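Local coordinates for protein acyl-coenzyme A oxidase acox-1.1 (Caenorhabditis elegans, PDB 5K3H) that catalyses the FAD-dependent first step of peroxisomal beta-oxidation, desaturating acyl-CoA fatty chains to (2E)-enoyl-CoA while reducing oxygen to hydrogen peroxide, at residues B[215-223]-B[255-266]. Numbering follows the deposited sequence.
Sequences PHTFMVPLR and FNNYRIPRTNLL
Asn264 is a worked example of one residue satisfying both the N-H and the C=O of a strand residue, Met219, through main chain and side chain together. Its O accepts from Met219 N at 2.8 Å, while its ND2 donates to Met219 O at 2.7 Å, approaching from above the carbonyl plane. Leu266 N gives Thr217 O a nearly straight bond of 3.0 Å (169° at the hydrogen). The two main-chain bonds, from Met219 N and Leu266 N, flank Phe218 and Leu265, a non-hydrogen-bonded antiparallel pair, where Leu265 CD1 packs 3.6 Å from Phe218 CE1. A water donates to Leu266 O and weakly accepts from Thr217 N; Thr217 OG1 is hydrogen-bonded to Gln127 OE1. At the other end, with CG anti to the backbone N (chi1 -174°), Tyr258 sends its ring past Val220 CG1, 3.7 Å from CE2, until OH reaches Pro221 O, a contact too short to trust in detail. Were Tyr258 an alanine, Val220 CG1 would probably lose packing and the Pro221 carbonyl its hydroxyl neighbour. A single antiparallel bridge thus ties residues 264-266, where the 262-264 3-10 turn ends, to strand 211-221 within the middle beta-domain of the acyl-CoA dehydrogenase/oxidase fold.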
loop_
_atom_site.group_PDB
_atom_site.type_symbol
_atom_site.label_atom_id
_atom_site.label_comp_id
_atom_site.label_asym_id
_atom_site.label_seq_id
_atom_site.Cartn_x
_atom_site.Cartn_y
_atom_site.Cartn_z
ATOM N N PRO B 215 -5.567 27.157 -22.563
ATOM C CA PRO B 215 -6.179 27.169 -21.227
ATOM C C PRO B 215 -5.954 28.497 -20.518
ATOM O O PRO B 215 -4.838 29.027 -20.497
ATOM C CB PRO B 215 -5.483 26.010 -20.500
ATOM C CG PRO B 215 -4.234 25.801 -21.221
ATOM C CD PRO B 215 -4.480 26.171 -22.659
ATOM N N HIS B 216 -7.044 29.038 -19.971
ATOM C CA HIS B 216 -7.083 30.234 -19.143
ATOM C C HIS B 216 -7.970 29.963 -17.932
ATOM O O HIS B 216 -8.727 28.988 -17.901
ATOM C CB HIS B 216 -7.611 31.431 -19.934
ATOM C CG HIS B 216 -6.666 31.931 -20.976
ATOM N ND1 HIS B 216 -6.391 31.231 -22.129
ATOM C CD2 HIS B 216 -5.934 33.069 -21.042
ATOM C CE1 HIS B 216 -5.536 31.922 -22.869
ATOM N NE2 HIS B 216 -5.239 33.038 -22.230
ATOM N N THR B 217 -7.891 30.827 -16.923
ATOM C CA THR B 217 -8.636 30.600 -15.688
ATOM C C THR B 217 -9.683 31.689 -15.442
ATOM O O THR B 217 -9.465 32.879 -15.726
ATOM C CB THR B 217 -7.677 30.455 -14.476
ATOM O OG1 THR B 217 -6.909 31.649 -14.300
ATOM C CG2 THR B 217 -6.734 29.280 -14.677
ATOM N N PHE B 218 -10.814 31.259 -14.884
ATOM C CA PHE B 218 -11.989 32.106 -14.746
ATOM C C PHE B 218 -12.559 31.944 -13.349
ATOM O O PHE B 218 -12.653 30.826 -12.825
ATOM C CB PHE B 218 -13.090 31.766 -15.777
ATOM C CG PHE B 218 -12.627 31.814 -17.214
ATOM C CD1 PHE B 218 -12.804 32.961 -17.975
ATOM C CD2 PHE B 218 -11.938 30.750 -17.774
ATOM C CE1 PHE B 218 -12.360 33.026 -19.274
ATOM C CE2 PHE B 218 -11.504 30.808 -19.091
ATOM C CZ PHE B 218 -11.711 31.946 -19.830
ATOM N N MET B 219 -12.976 33.060 -12.759
ATOM C CA MET B 219 -13.746 32.991 -11.528
ATOM C C MET B 219 -15.166 32.598 -11.898
ATOM O O MET B 219 -15.762 33.205 -12.788
ATOM C CB MET B 219 -13.711 34.331 -10.788
ATOM C CG MET B 219 -14.531 34.351 -9.510
ATOM S SD MET B 219 -13.974 33.119 -8.294
ATOM C CE MET B 219 -12.508 33.937 -7.715
ATOM N N VAL B 220 -15.689 31.543 -11.266
ATOM C CA VAL B 220 -16.980 30.975 -11.627
ATOM C C VAL B 220 -17.843 30.784 -10.385
ATOM O O VAL B 220 -17.463 30.037 -9.479
ATOM C CB VAL B 220 -16.842 29.638 -12.378
ATOM C CG1 VAL B 220 -18.215 29.126 -12.803
ATOM C CG2 VAL B 220 -15.943 29.790 -13.581
ATOM N N PRO B 221 -18.988 31.469 -10.269
ATOM C CA PRO B 221 -19.949 31.118 -9.216
ATOM C C PRO B 221 -20.643 29.817 -9.544
ATOM O O PRO B 221 -21.080 29.595 -10.679
ATOM C CB PRO B 221 -20.939 32.286 -9.208
ATOM C CG PRO B 221 -20.788 32.943 -10.512
ATOM C CD PRO B 221 -19.407 32.656 -11.040
ATOM N N LEU B 222 -20.762 28.967 -8.528
ATOM C CA LEU B 222 -21.313 27.627 -8.677
ATOM C C LEU B 222 -22.667 27.453 -8.022
ATOM O O LEU B 222 -23.519 26.757 -8.568
ATOM C CB LEU B 222 -20.356 26.592 -8.068
ATOM C CG LEU B 222 -18.905 26.667 -8.504
ATOM C CD1 LEU B 222 -18.082 25.690 -7.658
ATOM C CD2 LEU B 222 -18.821 26.387 -9.993
ATOM N N ARG B 223 -22.854 28.024 -6.837
ATOM C CA ARG B 223 -24.070 27.883 -6.052
ATOM C C ARG B 223 -24.501 29.250 -5.542
ATOM O O ARG B 223 -23.681 30.155 -5.359
ATOM C CB ARG B 223 -23.875 26.935 -4.860
ATOM C CG ARG B 223 -23.586 25.496 -5.244
ATOM C CD ARG B 223 -23.101 24.702 -4.035
ATOM N NE ARG B 223 -22.849 23.296 -4.345
ATOM C CZ ARG B 223 -23.732 22.313 -4.192
ATOM N NH1 ARG B 223 -24.944 22.576 -3.710
ATOM N NH2 ARG B 223 -23.396 21.065 -4.509
ATOM N N PHE B 255 -21.012 22.396 -17.239
ATOM C CA PHE B 255 -21.647 23.652 -17.621
ATOM C C PHE B 255 -22.500 23.422 -18.859
ATOM O O PHE B 255 -22.043 22.785 -19.824
ATOM C CB PHE B 255 -20.619 24.725 -17.943
ATOM C CG PHE B 255 -19.603 24.928 -16.874
ATOM C CD1 PHE B 255 -19.898 25.706 -15.755
ATOM C CD2 PHE B 255 -18.342 24.346 -16.987
ATOM C CE1 PHE B 255 -18.961 25.903 -14.757
ATOM C CE2 PHE B 255 -17.387 24.530 -15.994
ATOM C CZ PHE B 255 -17.692 25.311 -14.877
ATOM N N ASN B 256 -23.720 23.962 -18.843
ATOM C CA ASN B 256 -24.600 23.993 -20.022
ATOM C C ASN B 256 -24.701 25.446 -20.478
ATOM O O ASN B 256 -25.587 26.183 -20.047
ATOM C CB ASN B 256 -25.977 23.407 -19.697
ATOM C CG ASN B 256 -26.873 23.282 -20.924
ATOM O OD1 ASN B 256 -26.406 23.383 -22.069
ATOM N ND2 ASN B 256 -28.170 22.995 -20.689
ATOM N N ASN B 257 -23.776 25.848 -21.349
ATOM C CA ASN B 257 -23.698 27.210 -21.887
ATOM C C ASN B 257 -23.868 28.254 -20.771
ATOM O O ASN B 257 -24.775 29.093 -20.793
ATOM C CB ASN B 257 -24.714 27.401 -23.022
ATOM C CG ASN B 257 -24.335 26.608 -24.283
ATOM O OD1 ASN B 257 -23.217 26.750 -24.817
ATOM N ND2 ASN B 257 -25.257 25.756 -24.759
ATOM N N TYR B 258 -22.974 28.169 -19.774
ATOM C CA TYR B 258 -23.053 28.958 -18.543
ATOM C C TYR B 258 -22.297 30.271 -18.701
ATOM O O TYR B 258 -21.084 30.265 -18.930
ATOM C CB TYR B 258 -22.476 28.144 -17.386
ATOM C CG TYR B 258 -22.600 28.745 -16.003
ATOM C CD1 TYR B 258 -23.794 28.700 -15.300
ATOM C CD2 TYR B 258 -21.501 29.341 -15.397
ATOM C CE1 TYR B 258 -23.892 29.240 -14.021
ATOM C CE2 TYR B 258 -21.580 29.882 -14.134
ATOM C CZ TYR B 258 -22.774 29.831 -13.446
ATOM O OH TYR B 258 -22.833 30.376 -12.181
ATOM N N ARG B 259 -22.998 31.392 -18.503
ATOM C CA ARG B 259 -22.494 32.721 -18.846
ATOM C C ARG B 259 -21.948 33.471 -17.633
ATOM O O ARG B 259 -22.622 33.572 -16.599
ATOM C CB ARG B 259 -23.596 33.546 -19.506
ATOM C CG ARG B 259 -23.980 33.024 -20.870
ATOM C CD ARG B 259 -25.044 33.869 -21.583
ATOM N NE ARG B 259 -25.142 33.416 -22.965
ATOM C CZ ARG B 259 -24.600 34.040 -24.008
ATOM N NH1 ARG B 259 -23.945 35.189 -23.856
ATOM N NH2 ARG B 259 -24.728 33.507 -25.216
ATOM N N ILE B 260 -20.733 34.005 -17.774
ATOM C CA ILE B 260 -20.082 34.831 -16.756
ATOM C C ILE B 260 -19.552 36.099 -17.432
ATOM O O ILE B 260 -19.284 36.089 -18.654
ATOM C CB ILE B 260 -18.971 34.056 -16.013
ATOM C CG1 ILE B 260 -17.841 33.642 -16.956
ATOM C CG2 ILE B 260 -19.532 32.827 -15.315
ATOM C CD1 ILE B 260 -16.712 32.903 -16.261
ATOM N N PRO B 261 -19.417 37.211 -16.699
ATOM C CA PRO B 261 -18.925 38.456 -17.310
ATOM C C PRO B 261 -17.523 38.312 -17.885
ATOM O O PRO B 261 -16.742 37.448 -17.488
ATOM C CB PRO B 261 -18.940 39.456 -16.146
ATOM C CG PRO B 261 -19.926 38.893 -15.161
ATOM C CD PRO B 261 -19.906 37.412 -15.321
ATOM N N ARG B 262 -17.203 39.199 -18.829
ATOM C CA ARG B 262 -15.861 39.235 -19.393
ATOM C C ARG B 262 -14.795 39.325 -18.309
ATOM O O ARG B 262 -13.742 38.677 -18.403
ATOM C CB ARG B 262 -15.707 40.426 -20.345
ATOM C CG ARG B 262 -14.395 40.391 -21.122
ATOM C CD ARG B 262 -14.091 41.634 -21.904
ATOM N NE ARG B 262 -13.427 42.672 -21.118
ATOM C CZ ARG B 262 -14.046 43.704 -20.553
ATOM N NH1 ARG B 262 -15.361 43.849 -20.695
ATOM N NH2 ARG B 262 -13.346 44.601 -19.868
ATOM N N THR B 263 -15.045 40.125 -17.270
ATOM C CA THR B 263 -14.039 40.395 -16.248
ATOM C C THR B 263 -13.892 39.270 -15.227
ATOM O O THR B 263 -13.081 39.410 -14.303
ATOM C CB THR B 263 -14.368 41.704 -15.526
ATOM O OG1 THR B 263 -15.726 41.656 -15.066
ATOM C CG2 THR B 263 -14.181 42.903 -16.453
ATOM N N ASN B 264 -14.628 38.155 -15.375
ATOM C CA ASN B 264 -14.341 36.954 -14.589
ATOM C C ASN B 264 -13.163 36.160 -15.133
ATOM O O ASN B 264 -12.711 35.240 -14.451
ATOM C CB ASN B 264 -15.555 36.029 -14.490
ATOM C CG ASN B 264 -16.571 36.493 -13.464
ATOM O OD1 ASN B 264 -16.824 37.681 -13.318
ATOM N ND2 ASN B 264 -17.156 35.548 -12.743
ATOM N N LEU B 265 -12.688 36.464 -16.344
ATOM C CA LEU B 265 -11.380 36.002 -16.782
ATOM C C LEU B 265 -10.316 36.628 -15.891
ATOM O O LEU B 265 -10.260 37.854 -15.762
ATOM C CB LEU B 265 -11.137 36.389 -18.245
ATOM C CG LEU B 265 -9.696 36.258 -18.782
ATOM C CD1 LEU B 265 -9.297 34.796 -18.972
ATOM C CD2 LEU B 265 -9.468 37.034 -20.073
ATOM N N LEU B 266 -9.492 35.792 -15.247
ATOM C CA LEU B 266 -8.434 36.290 -14.369
ATOM C C LEU B 266 -7.348 36.936 -15.228
ATOM O O LEU B 266 -6.735 36.269 -16.072
ATOM C CB LEU B 266 -7.863 35.149 -13.527
ATOM C CG LEU B 266 -8.879 34.407 -12.632
ATOM C CD1 LEU B 266 -8.195 33.477 -11.645
ATOM C CD2 LEU B 266 -9.812 35.388 -11.910
HETATM O O HOH W 1 -5.986 33.570 -17.282
#